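Local coordinates for protein autoinducer 2 sensor kinase/phosphatase LuxQ (Vibrio cholerae, PDB 3C38) that senses autoinducer AI-2 by binding its complex with LuxP, acting as a histidine kinase at low cell density and a phosphatase at high cell density, at residues D45-N50 against E67-V72; A80-F85 against G158-D163; A117-W122 against R140-E145; E178-A183 against L232-I237. All blocks are in the same frame, centred on the assembly; numbering follows the deposited sequence.

Contact 1: residues D45-N50 against E67-V72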
# COMPACT_ATOMS: atom_id res chain seq x y z
N ASP A 45 11.58 -6.89 -4.92
CA ASP A 45 12.66 -7.85 -4.75
C ASP A 45 13.54 -8.05 -5.98
O ASP A 45 14.73 -8.38 -5.88
CB ASP A 45 12.10 -9.20 -4.30
CG ASP A 45 11.61 -9.16 -2.87
OD1 ASP A 45 12.02 -8.25 -2.14
OD2 ASP A 45 10.83 -10.05 -2.48
N SER A 46 12.94 -7.84 -7.15
CA SER A 46 13.65 -7.98 -8.40
C SER A 46 14.53 -6.75 -8.63
O SER A 46 15.67 -6.85 -9.09
CB SER A 46 12.65 -8.12 -9.55
OG SER A 46 13.32 -8.45 -10.74
N THR A 47 14.00 -5.58 -8.29
CA THR A 47 14.75 -4.35 -8.45
C THR A 47 15.84 -4.23 -7.39
O THR A 47 16.84 -3.55 -7.59
CB THR A 47 13.82 -3.14 -8.34
OG1 THR A 47 12.84 -3.20 -9.39
CG2 THR A 47 14.60 -1.84 -8.47
N ALA A 48 15.63 -4.92 -6.27
CA ALA A 48 16.59 -4.89 -5.17
C ALA A 48 17.89 -5.57 -5.59
O ALA A 48 18.93 -5.39 -4.94
CB ALA A 48 16.01 -5.60 -3.95
N LYS A 49 17.83 -6.33 -6.68
CA LYS A 49 19.00 -7.05 -7.18
C LYS A 49 19.54 -6.48 -8.50
O LYS A 49 20.35 -7.11 -9.17
CB LYS A 49 18.66 -8.53 -7.35
CG LYS A 49 18.40 -9.21 -6.03
CD LYS A 49 18.01 -10.66 -6.19
CE LYS A 49 18.00 -11.34 -4.83
NZ LYS A 49 17.53 -12.75 -4.91
N ASN A 50 19.10 -5.28 -8.86
CA ASN A 50 19.56 -4.69 -10.11
C ASN A 50 20.86 -3.94 -9.91
O ASN A 50 20.89 -2.89 -9.26
CB ASN A 50 18.50 -3.74 -10.66
CG ASN A 50 18.86 -3.23 -12.05
OD1 ASN A 50 19.94 -2.69 -12.26
ND2 ASN A 50 17.94 -3.40 -12.99
N GLU A 67 16.93 8.98 -12.01
CA GLU A 67 16.53 8.47 -13.33
C GLU A 67 16.28 6.98 -13.29
O GLU A 67 15.42 6.47 -14.01
CB GLU A 67 17.56 8.71 -14.45
CG GLU A 67 17.19 7.83 -15.69
CD GLU A 67 17.95 8.13 -16.98
OE1 GLU A 67 18.44 9.26 -17.16
OE2 GLU A 67 18.02 7.21 -17.84
N PHE A 68 17.04 6.27 -12.45
CA PHE A 68 16.88 4.83 -12.37
C PHE A 68 15.44 4.40 -12.09
O PHE A 68 14.84 3.69 -12.90
CB PHE A 68 17.78 4.24 -11.28
CG PHE A 68 17.57 2.77 -11.07
CD1 PHE A 68 18.06 1.85 -11.98
CD2 PHE A 68 16.81 2.32 -10.00
CE1 PHE A 68 17.79 0.49 -11.82
CE2 PHE A 68 16.54 0.97 -9.84
CZ PHE A 68 17.03 0.05 -10.75
N PHE A 69 14.90 4.81 -10.95
CA PHE A 69 13.54 4.44 -10.59
C PHE A 69 12.54 4.97 -11.60
O PHE A 69 11.48 4.38 -11.81
CB PHE A 69 13.20 4.93 -9.19
CG PHE A 69 13.87 4.14 -8.11
CD1 PHE A 69 13.44 2.86 -7.80
CD2 PHE A 69 14.98 4.65 -7.45
CE1 PHE A 69 14.10 2.09 -6.85
CE2 PHE A 69 15.66 3.89 -6.50
CZ PHE A 69 15.22 2.61 -6.20
N SER A 70 12.89 6.08 -12.24
CA SER A 70 12.02 6.67 -13.24
C SER A 70 11.95 5.68 -14.40
O SER A 70 10.92 5.54 -15.06
CB SER A 70 12.58 8.01 -13.71
OG SER A 70 11.66 8.67 -14.55
N SER A 71 13.06 4.98 -14.64
CA SER A 71 13.14 3.99 -15.71
C SER A 71 12.34 2.74 -15.37
O SER A 71 11.67 2.17 -16.23
CB SER A 71 14.60 3.60 -15.95
OG SER A 71 15.13 4.25 -17.09
N VAL A 72 12.43 2.31 -14.11
CA VAL A 72 11.72 1.13 -13.65
C VAL A 72 10.22 1.33 -13.83
O VAL A 72 9.52 0.45 -14.33
CB VAL A 72 12.00 0.87 -12.16
CG1 VAL A 72 11.33 -0.43 -11.72
CG2 VAL A 72 13.50 0.81 -11.91
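Thr-47 pushes its methyl group against the rim of the Phe-68 ring, CG2 lying near the ring plane 3.7 Å from CE2 and almost as close to CZ. The methyl stands anti to the backbone N of Thr-47 and OG1 beside that N (chi1 -62°), which splits the two branches between different neighbours. OG1 is hydrogen-bonded to the carbonyl of His-43, one turn earlier in the same helix, and Thr-47 OG1 lies 3.9 Å from Val-72 CG1. The other branch of that valine, CG2, sits over one face of the Phe-68 ring. Two aromatic side chains of helix 65-74 pack on each other here: Phe-68 CD2 is 3.8 Å above the centre of the Phe-69 ring, while Phe-69 CD2 lies at the edge of Phe-68. Phe-69 in turn stacks with Trp-94. The contact joins the end of helix 22-47, the long N-terminal helix of the modelled periplasmic domain of LuxQ, to helix 65-74, with helix 51-58 between them in the chain; Leu-53 of that helix touches Thr-47 and both phenylalanines. A type I beta turn, Thr-47 to Asn-50, leads from one helix to the next and is closed by Asn-50 N bonding to Thr-47 O at 3.1 Å. Asn-50 is the N-cap of helix 51-58, its OD1 making a weak bond to Ser-52 N. The same side chain passes the far end of Phe-68, with OD1 3.9 Å from CE1 and the amide plane turned 73° from the ring.

Contact 2: residues A80-F85 against G158-D163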
# COMPACT_ATOMS: atom_id res chain seq x y z
N ALA A 80 3.50 0.65 -9.90
CA ALA A 80 4.46 1.36 -9.07
C ALA A 80 3.93 1.60 -7.66
O ALA A 80 2.72 1.70 -7.46
CB ALA A 80 4.83 2.69 -9.71
N PRO A 81 4.83 1.68 -6.67
CA PRO A 81 4.45 1.92 -5.27
C PRO A 81 4.12 3.41 -5.17
O PRO A 81 4.43 4.17 -6.08
CB PRO A 81 5.72 1.59 -4.48
CG PRO A 81 6.72 1.06 -5.52
CD PRO A 81 6.30 1.65 -6.81
N ASP A 82 3.49 3.85 -4.08
CA ASP A 82 3.17 5.27 -3.96
C ASP A 82 4.39 6.02 -3.46
O ASP A 82 4.52 7.23 -3.66
CB ASP A 82 2.00 5.50 -3.00
CG ASP A 82 0.71 4.88 -3.51
OD1 ASP A 82 0.58 4.73 -4.74
OD2 ASP A 82 -0.17 4.55 -2.69
N LEU A 83 5.29 5.30 -2.80
CA LEU A 83 6.50 5.93 -2.29
C LEU A 83 7.64 4.94 -2.11
O LEU A 83 7.44 3.77 -1.73
CB LEU A 83 6.21 6.66 -0.97
CG LEU A 83 5.72 5.90 0.26
CD1 LEU A 83 6.91 5.36 1.02
CD2 LEU A 83 4.93 6.84 1.17
N ARG A 84 8.83 5.42 -2.42
CA ARG A 84 10.06 4.64 -2.31
C ARG A 84 11.13 5.49 -1.64
O ARG A 84 11.19 6.70 -1.82
CB ARG A 84 10.60 4.28 -3.69
CG ARG A 84 9.84 3.24 -4.50
CD ARG A 84 10.83 2.59 -5.46
NE ARG A 84 10.21 1.75 -6.48
CZ ARG A 84 9.60 2.21 -7.57
NH1 ARG A 84 9.52 3.52 -7.79
NH2 ARG A 84 9.09 1.35 -8.44
N PHE A 85 11.98 4.84 -0.85
CA PHE A 85 13.10 5.53 -0.23
C PHE A 85 14.10 4.46 0.21
O PHE A 85 13.72 3.34 0.55
CB PHE A 85 12.64 6.43 0.93
CG PHE A 85 12.15 5.69 2.13
CD1 PHE A 85 13.05 5.13 3.03
CD2 PHE A 85 10.79 5.57 2.38
CE1 PHE A 85 12.60 4.46 4.15
CE2 PHE A 85 10.32 4.89 3.50
CZ PHE A 85 11.23 4.34 4.39
N GLY A 158 6.12 1.72 -0.35
CA GLY A 158 4.88 1.80 0.39
C GLY A 158 3.68 2.10 -0.49
O GLY A 158 3.82 2.67 -1.58
N ILE A 159 2.51 1.68 -0.01
CA ILE A 159 1.23 1.92 -0.66
C ILE A 159 0.40 2.71 0.33
O ILE A 159 0.16 2.23 1.44
CB ILE A 159 0.45 0.62 -0.92
CG1 ILE A 159 1.22 -0.30 -1.84
CG2 ILE A 159 -0.88 0.94 -1.56
CD1 ILE A 159 0.58 -1.68 -1.93
N VAL A 160 -0.03 3.91 -0.04
CA VAL A 160 -0.85 4.71 0.85
C VAL A 160 -2.31 4.35 0.62
O VAL A 160 -2.82 4.46 -0.49
CB VAL A 160 -0.67 6.23 0.60
CG1 VAL A 160 -1.65 7.01 1.50
CG2 VAL A 160 0.77 6.64 0.88
N LEU A 161 -2.98 3.91 1.69
CA LEU A 161 -4.38 3.51 1.59
C LEU A 161 -5.38 4.67 1.52
O LEU A 161 -6.36 4.60 0.79
CB LEU A 161 -4.73 2.58 2.76
CG LEU A 161 -3.84 1.34 2.81
CD1 LEU A 161 -4.21 0.48 4.00
CD2 LEU A 161 -3.99 0.53 1.51
N ASN A 162 -5.12 5.73 2.29
CA ASN A 162 -6.01 6.89 2.29
C ASN A 162 -6.20 7.40 0.88
O ASN A 162 -5.23 7.66 0.17
CB ASN A 162 -5.42 8.02 3.16
CG ASN A 162 -5.19 7.58 4.60
OD1 ASN A 162 -4.49 6.59 4.86
ND2 ASN A 162 -5.78 8.30 5.54
N ASP A 163 -7.46 7.55 0.48
CA ASP A 163 -7.80 8.06 -0.84
C ASP A 163 -7.21 7.29 -2.01
O ASP A 163 -7.17 7.81 -3.13
CB ASP A 163 -7.38 9.52 -0.95
CG ASP A 163 -8.12 10.40 0.03
OD1 ASP A 163 -7.49 11.33 0.56
OD2 ASP A 163 -9.33 10.17 0.25
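The carboxylate of Asp-82 is met at its rim by the backbone of strand 153-160: Val-160 N donates to OD2 at 2.7 Å, on the anti side and only 18° out of the carboxylate plane. The second flat group, the Arg-84 guanidinium, has Pro-81 CD lying 3.2 Å above one face, offset toward the rim, and reaches Asp-73 through a salt bridge. Pro-81 also brings CB to 3.6 Å from Gly-158 O. Gly-158 O is held by two donors, Asp-82 N at 2.8 Å, nearly in line with the C=O bond, and Leu-83 N at 3.3 Å, tilted from the carbonyl plane. With both residues facing Gly-158, this is a classic beta bulge. The hydrogen-bonded antiparallel pair of Leu-83 and Gly-158 is completed by Gly-158 N, which donates to Leu-83 O at 2.8 Å. Leu-83 holds CG between its own backbone N and carbonyl carbon (chi1 62°), and its CD1 branch packs close to Gly-158, with Leu-83 CD1 4.0 Å from Gly-158 N. Leu-83 CD2 extends instead to 4.2 Å from Val-160 CG2, the two side chains crossing at about a right angle. The bulge starts strand 83-88 beside the end of strand 153-160, the central strand of the five-stranded antiparallel sheet, whose 2-1-5-4-3 order is that of PAS-like Cache domains. Phe-85 continues the pairing through backbone bonds to Tyr-156, on whose ring its own ring stacks, and touches helix 106-115, while Ile-159 packs on Leu-37 and Leu-40 of helix 22-47.

Contact 3: residues A117-W122 against R140-E145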
# COMPACT_ATOMS: atom_id res chain seq x y z
N ALA A 117 10.92 -3.36 10.83
CA ALA A 117 12.16 -4.02 11.22
C ALA A 117 12.68 -5.10 10.30
O ALA A 117 13.81 -5.04 9.83
CB ALA A 117 12.02 -4.58 12.63
N ILE A 118 11.84 -6.10 10.03
CA ILE A 118 12.25 -7.22 9.18
C ILE A 118 11.96 -7.09 7.69
O ILE A 118 11.12 -6.29 7.26
CB ILE A 118 11.60 -8.50 9.68
CG1 ILE A 118 10.08 -8.42 9.47
CG2 ILE A 118 11.92 -8.68 11.16
CD1 ILE A 118 9.34 -9.69 9.85
N SER A 119 12.66 -7.90 6.89
CA SER A 119 12.51 -7.90 5.43
C SER A 119 11.56 -9.00 4.95
O SER A 119 11.25 -9.94 5.69
CB SER A 119 13.88 -8.09 4.75
OG SER A 119 14.80 -7.07 5.09
N GLY A 120 11.11 -8.88 3.71
CA GLY A 120 10.24 -9.90 3.13
C GLY A 120 8.82 -9.97 3.66
O GLY A 120 8.09 -10.91 3.33
N ASN A 121 8.42 -8.99 4.47
CA ASN A 121 7.06 -8.96 5.02
C ASN A 121 6.46 -7.57 4.96
O ASN A 121 7.11 -6.57 5.28
CB ASN A 121 7.03 -9.44 6.47
CG ASN A 121 7.19 -10.95 6.59
OD1 ASN A 121 6.50 -11.59 7.39
ND2 ASN A 121 8.10 -11.53 5.81
N TRP A 122 5.21 -7.51 4.53
CA TRP A 122 4.49 -6.25 4.44
C TRP A 122 4.13 -5.82 5.86
O TRP A 122 3.83 -6.66 6.70
CB TRP A 122 3.21 -6.43 3.61
CG TRP A 122 3.45 -6.45 2.14
CD1 TRP A 122 3.49 -7.55 1.33
CD2 TRP A 122 3.70 -5.32 1.30
NE1 TRP A 122 3.75 -7.17 0.04
CE2 TRP A 122 3.88 -5.81 -0.01
CE3 TRP A 122 3.78 -3.94 1.53
CZ2 TRP A 122 4.15 -4.96 -1.09
CZ3 TRP A 122 4.05 -3.10 0.46
CH2 TRP A 122 4.23 -3.61 -0.84
N ARG A 140 10.27 -3.82 3.18
CA ARG A 140 11.71 -3.56 3.03
C ARG A 140 12.42 -4.69 2.26
O ARG A 140 12.14 -5.87 2.46
CB ARG A 140 12.34 -3.42 4.42
CG ARG A 140 13.75 -2.87 4.42
CD ARG A 140 14.37 -2.93 5.82
NE ARG A 140 14.56 -4.30 6.25
CZ ARG A 140 15.46 -4.68 7.16
NH1 ARG A 140 16.26 -3.79 7.73
NH2 ARG A 140 15.56 -5.97 7.48
N SER A 141 13.36 -4.32 1.40
CA SER A 141 14.12 -5.32 0.66
C SER A 141 15.61 -4.97 0.69
O SER A 141 16.02 -3.90 0.26
CB SER A 141 13.62 -5.41 -0.79
OG SER A 141 14.19 -6.54 -1.44
N SER A 142 16.41 -5.90 1.20
CA SER A 142 17.85 -5.70 1.31
C SER A 142 18.51 -5.36 -0.02
O SER A 142 18.17 -5.93 -1.05
CB SER A 142 18.50 -6.96 1.89
OG SER A 142 17.76 -7.44 3.01
N LEU A 143 19.46 -4.43 0.01
CA LEU A 143 20.19 -4.03 -1.18
C LEU A 143 21.62 -4.52 -0.99
O LEU A 143 22.42 -3.88 -0.30
CB LEU A 143 20.19 -2.51 -1.35
CG LEU A 143 18.84 -1.86 -1.66
CD1 LEU A 143 18.97 -0.35 -1.63
CD2 LEU A 143 18.37 -2.33 -3.03
N ILE A 144 21.92 -5.67 -1.58
CA ILE A 144 23.24 -6.27 -1.46
C ILE A 144 24.09 -5.97 -2.69
O ILE A 144 23.57 -5.54 -3.72
CB ILE A 144 23.10 -7.78 -1.23
CG1 ILE A 144 22.35 -7.99 0.09
CG2 ILE A 144 24.47 -8.44 -1.17
CD1 ILE A 144 21.82 -9.39 0.30
N GLU A 145 25.39 -6.18 -2.60
CA GLU A 145 26.24 -5.87 -3.73
C GLU A 145 26.94 -7.09 -4.34
O GLU A 145 27.20 -8.07 -3.65
CB GLU A 145 27.27 -4.82 -3.33
CG GLU A 145 27.61 -3.88 -4.46
CD GLU A 145 29.09 -3.82 -4.72
OE1 GLU A 145 29.86 -4.38 -3.90
OE2 GLU A 145 29.48 -3.22 -5.74
O HOH W 1 9.54 -5.64 5.09
O HOH W 2 17.60 -8.21 5.43
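Ser-119 and Arg-140 bring their CA atoms to 5.0 Å where the irregular 117-122 loop passes beside strand 134-143. Direct backbone bonding is slight: Gly-120, at positive phi (72°), gives a weak but fairly straight N-H bond to Arg-140 O at 3.4 Å. A water does the rest, accepting from Arg-140 N at 2.7 Å and donating to the carbonyls of Ile-118 and Asn-121. The loop links helix 106-115 to strand 123-127, the outermost strand of the five-stranded PAS-like sheet, and strand 134-143 is that strand's neighbour. Among the side chains, Arg-140 carries the contact. Its chain runs extended to CD and then bends at chi3 (65°), which turns NE aside; NE and NH2 both reach the hydroxyl of Ser-119, in weak bonds of 3.0 Å from NE to OG and 2.7 Å from NH2 to OG. This hydroxyl lies at the guanidinium edge, whereas Ala-117 O sits 3.0 Å above one face, offset toward the rim, where its partial negative charge would probably favour the cation, although the angles are too poor for a hydrogen bond. Tyr-154 adds a cation-pi contact to the same group. A second water bridges Ser-119 OG and Ser-142 OG, the latter at 2.5 Å.

Contact 4: residues E178-A183 against L232-I237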
# COMPACT_ATOMS: atom_id res chain seq x y z
N GLU A 178 -20.69 -4.12 -6.41
CA GLU A 178 -21.42 -2.89 -6.70
C GLU A 178 -20.63 -1.68 -6.24
O GLU A 178 -20.44 -0.72 -6.97
CB GLU A 178 -22.74 -2.88 -5.95
CG GLU A 178 -23.98 -3.00 -6.78
CD GLU A 178 -25.22 -2.88 -5.91
OE1 GLU A 178 -25.56 -1.74 -5.51
OE2 GLU A 178 -25.81 -3.94 -5.62
N ASN A 179 -20.19 -1.75 -4.99
CA ASN A 179 -19.43 -0.68 -4.37
C ASN A 179 -18.65 -1.23 -3.19
O ASN A 179 -19.06 -2.22 -2.55
CB ASN A 179 -20.35 0.44 -3.87
CG ASN A 179 -20.60 1.51 -4.91
OD1 ASN A 179 -19.67 2.11 -5.46
ND2 ASN A 179 -21.87 1.78 -5.19
N LEU A 180 -17.53 -0.58 -2.90
CA LEU A 180 -16.70 -0.96 -1.77
C LEU A 180 -16.29 0.27 -0.97
O LEU A 180 -16.22 1.39 -1.50
CB LEU A 180 -15.42 -1.68 -2.23
CG LEU A 180 -15.50 -3.01 -2.98
CD1 LEU A 180 -14.08 -3.40 -3.39
CD2 LEU A 180 -16.14 -4.11 -2.12
N VAL A 181 -16.03 0.05 0.31
CA VAL A 181 -15.58 1.11 1.20
C VAL A 181 -14.47 0.53 2.07
O VAL A 181 -14.68 -0.46 2.78
CB VAL A 181 -16.69 1.60 2.15
CG1 VAL A 181 -16.13 2.69 3.05
CG2 VAL A 181 -17.90 2.10 1.35
N LEU A 182 -13.28 1.12 2.00
CA LEU A 182 -12.18 0.65 2.81
C LEU A 182 -12.16 1.56 4.03
O LEU A 182 -12.07 2.78 3.90
CB LEU A 182 -10.85 0.73 2.06
CG LEU A 182 -9.59 0.36 2.86
CD1 LEU A 182 -9.72 -1.06 3.40
CD2 LEU A 182 -8.35 0.47 1.97
N ALA A 183 -12.25 0.96 5.21
CA ALA A 183 -12.27 1.76 6.42
C ALA A 183 -11.48 1.17 7.57
O ALA A 183 -11.10 0.01 7.55
CB ALA A 183 -13.72 1.98 6.85
N LEU A 232 -8.04 -3.30 8.88
CA LEU A 232 -8.52 -2.78 7.60
C LEU A 232 -9.78 -3.55 7.23
O LEU A 232 -9.72 -4.76 6.99
CB LEU A 232 -7.47 -2.98 6.52
CG LEU A 232 -6.11 -2.32 6.73
CD1 LEU A 232 -5.15 -2.78 5.62
CD2 LEU A 232 -6.24 -0.79 6.74
N CYS A 233 -10.92 -2.86 7.18
CA CYS A 233 -12.19 -3.49 6.85
C CYS A 233 -12.78 -3.04 5.52
O CYS A 233 -13.01 -1.86 5.27
CB CYS A 233 -13.21 -3.24 7.96
SG CYS A 233 -14.84 -3.97 7.66
N VAL A 234 -13.05 -4.00 4.66
CA VAL A 234 -13.64 -3.70 3.38
C VAL A 234 -15.14 -3.99 3.41
O VAL A 234 -15.56 -5.13 3.60
CB VAL A 234 -13.01 -4.52 2.25
CG1 VAL A 234 -13.76 -4.24 0.94
CG2 VAL A 234 -11.52 -4.15 2.11
N TYR A 235 -15.94 -2.94 3.25
CA TYR A 235 -17.39 -3.09 3.23
C TYR A 235 -17.79 -3.28 1.78
O TYR A 235 -17.42 -2.47 0.91
CB TYR A 235 -18.08 -1.85 3.80
CG TYR A 235 -17.79 -1.60 5.26
CD1 TYR A 235 -16.71 -0.82 5.65
CD2 TYR A 235 -18.60 -2.16 6.26
CE1 TYR A 235 -16.44 -0.60 7.00
CE2 TYR A 235 -18.34 -1.94 7.60
CZ TYR A 235 -17.26 -1.16 7.97
OH TYR A 235 -16.98 -0.96 9.30
N SER A 236 -18.52 -4.36 1.51
CA SER A 236 -18.96 -4.65 0.15
C SER A 236 -20.48 -4.54 0.14
O SER A 236 -21.16 -5.10 1.01
CB SER A 236 -18.51 -6.05 -0.29
OG SER A 236 -19.08 -7.07 0.52
N ILE A 237 -21.01 -3.82 -0.84
CA ILE A 237 -22.44 -3.61 -0.91
C ILE A 237 -23.07 -4.28 -2.11
O ILE A 237 -22.60 -4.13 -3.23
CB ILE A 237 -22.76 -2.11 -0.96
CG1 ILE A 237 -21.77 -1.36 -0.08
CG2 ILE A 237 -24.17 -1.86 -0.44
CD1 ILE A 237 -21.86 0.13 -0.19
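Tyr-235 places CG beside its backbone N (chi1 -64°); at the edge of its ring lies Ala-183 CB, 3.8 Å from Tyr-235 CE1. Cys-233, two residues earlier, holds SG anti to its backbone N (chi1 180°) and over one face of the same ring, offset toward the rim. The Val-181 and Tyr-235 CB atoms lie side by side on this face of the sheet, and Val-204 of helix 201-205 packs on both residues. On the other face, Leu-180 CD2 touches both Ser-236 CB, at 3.6 Å, and Val-234 CG1, while Leu-182 CD1 touches Val-234 CG2 at 3.8 Å. Leu-168 and Ile-171 of helix 165-174 lie on Leu-180 there. The two strands run antiparallel, 162° between their directions, as the middle pair of a four-stranded sheet ordered 2-1-4-3, consistent with a second PAS-like unit in the Cache-family periplasmic region. Val-181 and Tyr-235 form a hydrogen-bonded pair, with Tyr-235 N to Val-181 O at 2.8 Å and Val-181 N to Tyr-235 O at 2.9 Å. Ala-183 and Cys-233 form another, Cys-233 N meeting Ala-183 O at 2.9 Å. One residue before the first pair, Leu-180 CA lies 3.2 Å from Tyr-235 O in a CA-H...O contact. Alternate main-chain groups thus bond within this buried pair and others to flanking strands 187-191 and 216-225, leaving mainly apolar groups to meet the helices: the join rests on main-chain bonds, most fairly straight, and on hydrocarbon packing above and below the sheet.

Overall arrangement
Along the chain, contacts 1, 2 and 4 open and close in series, and contact 3 falls between the two halves of contact 2. Contacts 2 and 3 both reach the five-stranded sheet, through the neighbouring strands 153-160 and 134-143, their centres about 17 Å apart, meeting where Trp-122 touches Ile-159. Contact 1 adjoins both: Phe-69 packs on Arg-84, and Asp-45 probably bonds to Ser-141. Contact 4 lies in the four-stranded sheet, its centre about 33 Å from that of contact 1 and on the opposite side of the chain's centre. Leu-161, just past strand 153-160, touches Leu-232 and Leu-182, so contact 2 stands at the junction of the two sheet units that make up this periplasmic sensor region.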